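Side-chain contacts in T-lymphoma invasion and metastasis-inducing protein 1 (Homo sapiens, PDB 4K2P), which probably promotes cell invasion and tight-junction signalling, its PH and coiled-coil module being associated with phosphoinositide binding and with protein partners such as Par-3: residues R135-E140 with R196-S201; K142-K147 with E186-D191. The protein carries 5 engineered substitutions. All blocks are in the same frame, centred on the assembly; numbering follows the deposited sequence.

Contact 1 of 2, residues R135-E140 with R196-S201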
loop_
_atom_site.group_PDB
_atom_site.type_symbol
_atom_site.label_atom_id
_atom_site.label_comp_id
_atom_site.label_asym_id
_atom_site.label_seq_id
_atom_site.Cartn_x
_atom_site.Cartn_y
_atom_site.Cartn_z
ATOM N N ARG A 135 -9.300 -6.349 -17.516
ATOM C CA ARG A 135 -9.979 -5.210 -18.122
ATOM C C ARG A 135 -10.422 -4.202 -17.081
ATOM O O ARG A 135 -10.331 -2.999 -17.303
ATOM C CB ARG A 135 -11.177 -5.683 -18.940
ATOM C CG ARG A 135 -12.091 -4.569 -19.439
ATOM C CD ARG A 135 -13.110 -5.135 -20.409
ATOM N NE ARG A 135 -12.443 -5.786 -21.533
ATOM C CZ ARG A 135 -12.068 -5.163 -22.648
ATOM N NH1 ARG A 135 -12.338 -3.875 -22.829
ATOM N NH2 ARG A 135 -11.452 -5.838 -23.606
ATOM N N LEU A 136 -10.898 -4.689 -15.941
ATOM C CA LEU A 136 -11.357 -3.795 -14.892
ATOM C C LEU A 136 -10.199 -2.971 -14.348
ATOM O O LEU A 136 -10.359 -1.780 -14.098
ATOM C CB LEU A 136 -12.021 -4.574 -13.755
ATOM C CG LEU A 136 -12.349 -3.718 -12.525
ATOM C CD1 LEU A 136 -13.382 -2.646 -12.852
ATOM C CD2 LEU A 136 -12.834 -4.594 -11.389
ATOM N N LEU A 137 -9.040 -3.599 -14.169
ATOM C CA LEU A 137 -7.874 -2.902 -13.630
ATOM C C LEU A 137 -7.439 -1.773 -14.555
ATOM O O LEU A 137 -7.154 -0.670 -14.098
ATOM C CB LEU A 137 -6.706 -3.867 -13.421
ATOM C CG LEU A 137 -6.805 -4.863 -12.270
ATOM C CD1 LEU A 137 -5.557 -5.733 -12.249
ATOM C CD2 LEU A 137 -7.003 -4.167 -10.932
ATOM N N LYS A 138 -7.389 -2.050 -15.852
ATOM C CA LYS A 138 -7.009 -1.038 -16.830
ATOM C C LYS A 138 -8.024 0.097 -16.859
ATOM O O LYS A 138 -7.662 1.250 -17.072
ATOM C CB LYS A 138 -6.868 -1.649 -18.216
ATOM C CG LYS A 138 -5.681 -2.585 -18.330
ATOM C CD LYS A 138 -5.629 -3.239 -19.691
ATOM C CE LYS A 138 -4.492 -4.243 -19.766
ATOM N NZ LYS A 138 -4.563 -5.060 -21.006
ATOM N N SER A 139 -9.291 -0.241 -16.659
ATOM C CA SER A 139 -10.351 0.751 -16.658
ATOM C C SER A 139 -10.222 1.693 -15.466
ATOM O O SER A 139 -10.387 2.904 -15.602
ATOM C CB SER A 139 -11.715 0.063 -16.639
ATOM O OG SER A 139 -12.748 1.013 -16.453
ATOM N N GLU A 140 -9.911 1.126 -14.303
ATOM C CA GLU A 140 -9.767 1.895 -13.072
ATOM C C GLU A 140 -8.531 2.778 -13.156
ATOM O O GLU A 140 -8.472 3.865 -12.570
ATOM C CB GLU A 140 -9.678 0.961 -11.866
ATOM C CG GLU A 140 -10.984 0.270 -11.528
ATOM C CD GLU A 140 -12.062 1.242 -11.079
ATOM O OE1 GLU A 140 -11.843 1.962 -10.086
ATOM O OE2 GLU A 140 -13.131 1.282 -11.721
ATOM N N ARG A 196 -1.499 -0.410 -10.718
ATOM C CA ARG A 196 -0.439 -0.809 -11.633
ATOM C C ARG A 196 0.363 -1.977 -11.066
ATOM O O ARG A 196 0.920 -2.781 -11.812
ATOM C CB ARG A 196 0.477 0.368 -11.940
ATOM C CG ARG A 196 -0.089 1.299 -12.985
ATOM C CD ARG A 196 0.802 2.497 -13.222
ATOM N NE ARG A 196 0.267 3.333 -14.292
ATOM C CZ ARG A 196 0.498 4.634 -14.429
ATOM N NH1 ARG A 196 1.248 5.281 -13.546
ATOM N NH2 ARG A 196 -0.035 5.289 -15.451
ATOM N N CYS A 197 0.426 -2.068 -9.747
ATOM C CA CYS A 197 1.064 -3.208 -9.116
ATOM C C CYS A 197 0.232 -4.459 -9.365
ATOM O O CYS A 197 0.769 -5.519 -9.697
ATOM C CB CYS A 197 1.235 -2.984 -7.615
ATOM S SG CYS A 197 2.609 -1.919 -7.167
ATOM N N TYR A 198 -1.082 -4.331 -9.195
ATOM C CA TYR A 198 -1.999 -5.460 -9.375
ATOM C C TYR A 198 -1.954 -5.956 -10.805
ATOM O O TYR A 198 -1.914 -7.157 -11.070
ATOM C CB TYR A 198 -3.434 -5.061 -9.037
ATOM C CG TYR A 198 -3.676 -4.644 -7.608
ATOM C CD1 TYR A 198 -2.684 -4.756 -6.634
ATOM C CD2 TYR A 198 -4.907 -4.136 -7.234
ATOM C CE1 TYR A 198 -2.930 -4.370 -5.326
ATOM C CE2 TYR A 198 -5.158 -3.754 -5.950
ATOM C CZ TYR A 198 -4.169 -3.862 -4.996
ATOM O OH TYR A 198 -4.460 -3.471 -3.713
ATOM N N LEU A 199 -1.961 -5.010 -11.733
ATOM C CA LEU A 199 -1.985 -5.333 -13.148
ATOM C C LEU A 199 -0.689 -6.017 -13.543
ATOM O O LEU A 199 -0.697 -6.975 -14.305
ATOM C CB LEU A 199 -2.199 -4.076 -13.991
ATOM C CG LEU A 199 -2.280 -4.304 -15.502
ATOM C CD1 LEU A 199 -3.436 -5.229 -15.866
ATOM C CD2 LEU A 199 -2.410 -2.984 -16.227
ATOM N N ALA A 200 0.425 -5.515 -13.021
ATOM C CA ALA A 200 1.734 -6.065 -13.348
ATOM C C ALA A 200 1.835 -7.500 -12.851
ATOM O O ALA A 200 2.403 -8.368 -13.514
ATOM C CB ALA A 200 2.830 -5.212 -12.745
ATOM N N SER A 201 1.259 -7.745 -11.683
ATOM C CA SER A 201 1.320 -9.054 -11.067
ATOM C C SER A 201 0.520 -10.073 -11.876
ATOM O O SER A 201 0.909 -11.233 -11.960
ATOM C CB SER A 201 0.827 -8.980 -9.621
ATOM O OG SER A 201 1.800 -8.341 -8.798
#
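L137 drives its CD1 methyl against the backbone of L199 in the antiparallel coiled coil formed by helices 133-161 and 168-203. The short axes pass 9.7 Å apart at 151°, and L137 and L199 are level with each other, their CA atoms 6.4 Å apart. The close packing lies around L137, which is buried: CD1 is 3.7 Å from L199 N and 3.9 Å from Y198 CB, so this methyl bears on the main chain where Y198 joins L199. CD2, the other branch, sits near the plane of the Y198 ring, at its edge. Y198 turns its far end elsewhere: OH hydrogen-bonds to S74 O, in the part of the chain that forms the PH domain, and the Y198 side chain also touches C120 of helix 106-128. L202 and F195 add further apolar contacts to L137.

The looser side is that of K138, partly exposed and meeting its neighbour through methylenes alone. L199 has CG anti to its own N (chi1 -178°), which carries its two methyls across the extended lysine chain at about a right angle; L199 CD2 lies 3.9 Å from K138 CG, and L199 CD1 4.2 Å from K138 CE.

Contact 2 of 2, residues K142-K147 with E186-D191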
loop_
_atom_site.group_PDB
_atom_site.type_symbol
_atom_site.label_atom_id
_atom_site.label_comp_id
_atom_site.label_asym_id
_atom_site.label_seq_id
_atom_site.Cartn_x
_atom_site.Cartn_y
_atom_site.Cartn_z
ATOM N N LYS A 142 -7.418 4.022 -16.032
ATOM C CA LYS A 142 -7.816 5.105 -16.919
ATOM C C LYS A 142 -8.599 6.169 -16.158
ATOM O O LYS A 142 -8.395 7.368 -16.361
ATOM C CB LYS A 142 -8.655 4.574 -18.080
ATOM C CG LYS A 142 -7.862 3.798 -19.125
ATOM C CD LYS A 142 -8.751 3.386 -20.291
ATOM C CE LYS A 142 -8.005 2.519 -21.303
ATOM N NZ LYS A 142 -7.857 1.104 -20.837
ATOM N N LYS A 143 -9.475 5.733 -15.262
ATOM C CA LYS A 143 -10.298 6.664 -14.505
ATOM C C LYS A 143 -9.450 7.527 -13.594
ATOM O O LYS A 143 -9.673 8.735 -13.492
ATOM C CB LYS A 143 -11.350 5.921 -13.684
ATOM C CG LYS A 143 -12.525 5.439 -14.510
ATOM C CD LYS A 143 -13.541 4.721 -13.644
ATOM C CE LYS A 143 -14.617 4.054 -14.483
ATOM N NZ LYS A 143 -15.593 3.320 -13.627
ATOM N N LEU A 144 -8.461 6.912 -12.958
ATOM C CA LEU A 144 -7.576 7.627 -12.057
ATOM C C LEU A 144 -6.729 8.649 -12.796
ATOM O O LEU A 144 -6.469 9.718 -12.272
ATOM C CB LEU A 144 -6.671 6.651 -11.304
ATOM C CG LEU A 144 -7.340 5.996 -10.098
ATOM C CD1 LEU A 144 -6.579 4.733 -9.699
ATOM C CD2 LEU A 144 -7.415 6.982 -8.945
ATOM N N GLU A 145 -6.283 8.313 -14.000
ATOM C CA GLU A 145 -5.494 9.233 -14.805
ATOM C C GLU A 145 -6.340 10.439 -15.235
ATOM O O GLU A 145 -5.833 11.560 -15.330
ATOM C CB GLU A 145 -4.910 8.522 -16.028
ATOM C CG GLU A 145 -3.850 7.471 -15.687
ATOM C CD GLU A 145 -3.281 6.784 -16.922
ATOM O OE1 GLU A 145 -4.057 6.400 -17.812
ATOM O OE2 GLU A 145 -2.045 6.628 -17.005
ATOM N N GLN A 146 -7.623 10.211 -15.493
ATOM C CA GLN A 146 -8.526 11.307 -15.832
ATOM C C GLN A 146 -8.718 12.224 -14.622
ATOM O O GLN A 146 -8.715 13.448 -14.755
ATOM C CB GLN A 146 -9.884 10.773 -16.311
ATOM C CG GLN A 146 -9.872 10.200 -17.723
ATOM C CD GLN A 146 -11.166 9.473 -18.089
ATOM O OE1 GLN A 146 -11.841 8.893 -17.232
ATOM N NE2 GLN A 146 -11.524 9.520 -19.368
ATOM N N LYS A 147 -8.850 11.628 -13.440
ATOM C CA LYS A 147 -9.041 12.383 -12.209
ATOM C C LYS A 147 -7.795 13.175 -11.853
ATOM O O LYS A 147 -7.889 14.290 -11.345
ATOM C CB LYS A 147 -9.422 11.451 -11.052
ATOM C CG LYS A 147 -10.888 11.028 -11.087
ATOM C CD LYS A 147 -11.316 10.191 -9.889
ATOM C CE LYS A 147 -10.766 8.788 -9.942
ATOM N NZ LYS A 147 -11.380 7.905 -8.899
ATOM N N GLU A 186 -2.198 13.121 -4.130
ATOM C CA GLU A 186 -1.446 12.101 -3.408
ATOM C C GLU A 186 -2.210 10.792 -3.366
ATOM O O GLU A 186 -1.639 9.723 -3.575
ATOM C CB GLU A 186 -1.154 12.526 -1.978
ATOM C CG GLU A 186 -0.018 13.493 -1.813
ATOM C CD GLU A 186 0.257 13.761 -0.346
ATOM O OE1 GLU A 186 -0.709 14.050 0.390
ATOM O OE2 GLU A 186 1.421 13.643 0.083
ATOM N N GLN A 187 -3.503 10.897 -3.079
ATOM C CA GLN A 187 -4.387 9.745 -2.974
ATOM C C GLN A 187 -4.528 9.063 -4.328
ATOM O O GLN A 187 -4.470 7.839 -4.419
ATOM C CB GLN A 187 -5.752 10.187 -2.442
ATOM C CG GLN A 187 -6.847 9.119 -2.409
ATOM C CD GLN A 187 -6.623 8.072 -1.337
ATOM O OE1 GLN A 187 -6.820 8.335 -0.148
ATOM N NE2 GLN A 187 -6.228 6.870 -1.751
ATOM N N PHE A 188 -4.687 9.861 -5.380
ATOM C CA PHE A 188 -4.903 9.341 -6.720
ATOM C C PHE A 188 -3.654 8.629 -7.233
ATOM O O PHE A 188 -3.757 7.587 -7.879
ATOM C CB PHE A 188 -5.279 10.455 -7.704
ATOM C CG PHE A 188 -6.660 11.032 -7.509
ATOM C CD1 PHE A 188 -7.681 10.294 -6.932
ATOM C CD2 PHE A 188 -6.940 12.319 -7.933
ATOM C CE1 PHE A 188 -8.948 10.840 -6.769
ATOM C CE2 PHE A 188 -8.202 12.864 -7.767
ATOM C CZ PHE A 188 -9.205 12.116 -7.189
ATOM N N GLN A 189 -2.483 9.200 -6.957
ATOM C CA GLN A 189 -1.223 8.652 -7.446
ATOM C C GLN A 189 -0.889 7.361 -6.725
ATOM O O GLN A 189 -0.273 6.465 -7.292
ATOM C CB GLN A 189 -0.080 9.647 -7.270
ATOM C CG GLN A 189 -0.174 10.872 -8.158
ATOM C CD GLN A 189 0.138 10.572 -9.604
ATOM O OE1 GLN A 189 0.416 9.436 -9.973
ATOM N NE2 GLN A 189 0.089 11.595 -10.432
ATOM N N MET A 190 -1.261 7.304 -5.456
ATOM C CA MET A 190 -1.093 6.114 -4.656
ATOM C C MET A 190 -2.007 5.002 -5.198
ATOM O O MET A 190 -1.582 3.859 -5.334
ATOM C CB MET A 190 -1.404 6.417 -3.188
ATOM C CG MET A 190 -1.144 5.276 -2.238
ATOM S SD MET A 190 0.581 4.750 -2.204
ATOM C CE MET A 190 1.386 6.247 -1.614
ATOM N N ASP A 191 -3.251 5.344 -5.523
ATOM C CA ASP A 191 -4.203 4.358 -6.038
ATOM C C ASP A 191 -3.767 3.847 -7.406
ATOM O O ASP A 191 -3.869 2.662 -7.702
ATOM C CB ASP A 191 -5.610 4.949 -6.117
ATOM C CG ASP A 191 -6.280 5.055 -4.755
ATOM O OD1 ASP A 191 -5.949 4.268 -3.848
ATOM O OD2 ASP A 191 -7.142 5.933 -4.585
#
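In the middle of the antiparallel helical hairpin, where helix 133-161 runs against helix 168-203, F188 packs against both L144 and K147, which are three residues apart on the other helix. The local axes are 9.6 Å apart and inclined at 156°, with L144 and F188 as the nearest CA pair.

K147 supplies a CH-pi contact: its CB stands over one face of the F188 ring, 4.0 Å from the centroid and 19° off the ring normal, displaced toward the rim. K147 CD lies 3.9 Å from F188 CZ, and the bend at chi3 beyond it keeps CE beside the ring, 4.2 Å from F188 CE1. L144 meets the phenylalanine with its CD2 branch, 3.9 Å from F188 CD1, and turns its other methyl to the next helical turn, where CD1 is 3.7 Å from D191 CB. I148 and D151 also touch F188. With F188 cut back to an alanine, the K147 methylenes would probably lose the ring face they cover, and L144 CD2 its aromatic neighbour, leaving a gap between the helices.

D191 offers L144 its CB while its carboxylate is engaged within its own helix. Q187 NE2 donates to D191 OD2 over 3.1 Å, bent to 141° at the hydrogen and reaching the oxygen from above the carboxylate plane; D191 OD1 forms a salt bridge with R194. K147 NZ stays 6.4 Å from D191 OD2, too far for a salt bridge. Two long helices of one chain, closely paired and antiparallel, with L144 and F188 level at the interface, form an antiparallel coiled-coil hairpin.

Contacts 1 and 2 are successive levels of one helical hairpin, their centres 12 Å apart, and both pair helix 133-161 with helix 168-203. A salt bridge ties them together: R196 NH2, from the 196-201 segment, lies 2.9 Å from E145 OE2, from the 142-147 segment. F195 is a further connection, touching both L137 and L144. Contact 1 lies nearer the PH domain, whereas contact 2 is closer to the turn of the hairpin. Bound calcium ions lie about 11 Å from the side chain of L137 and about 7 Å from that of F188, so neither side chain is a calcium ligand.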